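Local coordinates for uncharacterized protein VP1736 (Vibrio parahaemolyticus, PDB 3LXQ) that is of unknown function but belongs to the sulfatase family, within the alkaline phosphatase clan, at residues Phe186-Met189 and Lys190-Phe193. Residues are numbered along the deposited sequence; the frame is centred on the assembly and turned at random.
Sequences FDNM and KTFF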
# COMPACT_ATOMS: atom_id res chain seq x y z
N PHE A 186 -5.04 17.90 3.53
CA PHE A 186 -3.66 17.65 3.92
C PHE A 186 -2.98 16.71 2.92
O PHE A 186 -3.60 15.77 2.41
CB PHE A 186 -3.62 17.06 5.34
CG PHE A 186 -2.25 16.67 5.80
CD1 PHE A 186 -1.30 17.64 6.11
CD2 PHE A 186 -1.90 15.32 5.92
CE1 PHE A 186 -0.01 17.27 6.54
CE2 PHE A 186 -0.62 14.94 6.34
CZ PHE A 186 0.32 15.91 6.65
N ASP A 187 -1.71 16.97 2.61
CA ASP A 187 -0.97 16.22 1.57
C ASP A 187 -1.73 16.14 0.23
O ASP A 187 -1.51 15.20 -0.55
CB ASP A 187 -0.64 14.80 2.05
CG ASP A 187 0.69 14.71 2.79
OD1 ASP A 187 1.53 15.63 2.70
OD2 ASP A 187 0.90 13.67 3.46
N ASN A 188 -2.62 17.09 -0.02
CA ASN A 188 -3.35 17.15 -1.30
C ASN A 188 -4.30 15.95 -1.56
O ASN A 188 -4.75 15.73 -2.68
CB ASN A 188 -2.33 17.31 -2.44
CG ASN A 188 -2.95 17.82 -3.72
OD1 ASN A 188 -2.67 17.32 -4.81
ND2 ASN A 188 -3.82 18.82 -3.60
N MSE A 189 -4.60 15.19 -0.51
CA MSE A 189 -5.38 13.95 -0.67
C MSE A 189 -6.77 14.19 -1.24
O MSE A 189 -7.13 13.60 -2.26
CB MSE A 189 -5.46 13.18 0.64
CG MSE A 189 -4.11 12.67 1.10
SE MSE A 189 -4.21 11.75 2.81
CE MSE A 189 -5.10 13.15 3.87
N LYS A 190 -7.54 15.09 -0.61
CA LYS A 190 -8.92 15.35 -1.02
C LYS A 190 -9.03 15.67 -2.50
O LYS A 190 -9.92 15.18 -3.18
CB LYS A 190 -9.54 16.49 -0.20
CG LYS A 190 -11.05 16.55 -0.32
CD LYS A 190 -11.57 17.96 -0.32
CE LYS A 190 -12.53 18.17 0.83
NZ LYS A 190 -11.76 18.21 2.12
N THR A 191 -8.13 16.52 -2.98
CA THR A 191 -8.11 16.95 -4.38
C THR A 191 -7.77 15.79 -5.31
O THR A 191 -8.44 15.58 -6.31
CB THR A 191 -7.14 18.15 -4.58
OG1 THR A 191 -7.59 19.26 -3.79
CG2 THR A 191 -7.09 18.59 -6.05
N PHE A 192 -6.74 15.03 -4.96
CA PHE A 192 -6.42 13.84 -5.74
C PHE A 192 -7.54 12.81 -5.72
O PHE A 192 -7.79 12.16 -6.73
CB PHE A 192 -5.13 13.20 -5.24
CG PHE A 192 -4.73 11.96 -6.00
CD1 PHE A 192 -4.12 12.06 -7.25
CD2 PHE A 192 -4.94 10.70 -5.46
CE1 PHE A 192 -3.72 10.92 -7.94
CE2 PHE A 192 -4.53 9.55 -6.15
CZ PHE A 192 -3.93 9.67 -7.39
N PHE A 193 -8.18 12.62 -4.57
CA PHE A 193 -9.19 11.57 -4.45
C PHE A 193 -10.45 11.98 -5.22
O PHE A 193 -10.98 11.18 -5.98
CB PHE A 193 -9.51 11.24 -2.99
CG PHE A 193 -8.40 10.51 -2.24
CD1 PHE A 193 -7.49 9.69 -2.91
CD2 PHE A 193 -8.31 10.61 -0.86
CE1 PHE A 193 -6.49 9.00 -2.20
CE2 PHE A 193 -7.33 9.94 -0.16
CZ PHE A 193 -6.42 9.12 -0.83
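Met189 and Phe193 stand one turn apart on the same side of helix 189-195, in a local i to i+4 contact at its first turn. The helix follows the loop after strand 175-180, part of the mixed sheet of this sulfatase-family, alkaline phosphatase-like fold. Two successive main-chain bonds start the helix. Phe192 N gives its hydrogen to Asn188 O at 3.1 Å, almost straight at 171°. Phe193 N likewise hydrogen-bonds to Met189 O, at 2.7 Å. Asn188 occupies the N-cap position without a side-chain cap; the side chain leans across that of Thr191, both polar, as suits the less buried side. The positive phi of Asn188, 65°, suits asparagine, which tolerates this region better than most residues. Large apolar side chains line the buried side. Met189, modelled as selenomethionine, and Phe193 both touch Ile137 of helix 133-141, and the Phe193 ring meets Phe178 of strand 175-180 edge-to-face. Lys190, partly exposed, has a side chain that touches Ile201, while its NZ forms a salt bridge with Glu203. With CG anti to its carbonyl carbon (chi1 -71°), the Phe193 side chain lies back toward the preceding turn. Phe193 CG lies 3.3 Å from Met189 O, which meets the ring at a slant. Phe193 CE2 packs against Met189 CB at 3.8 Å.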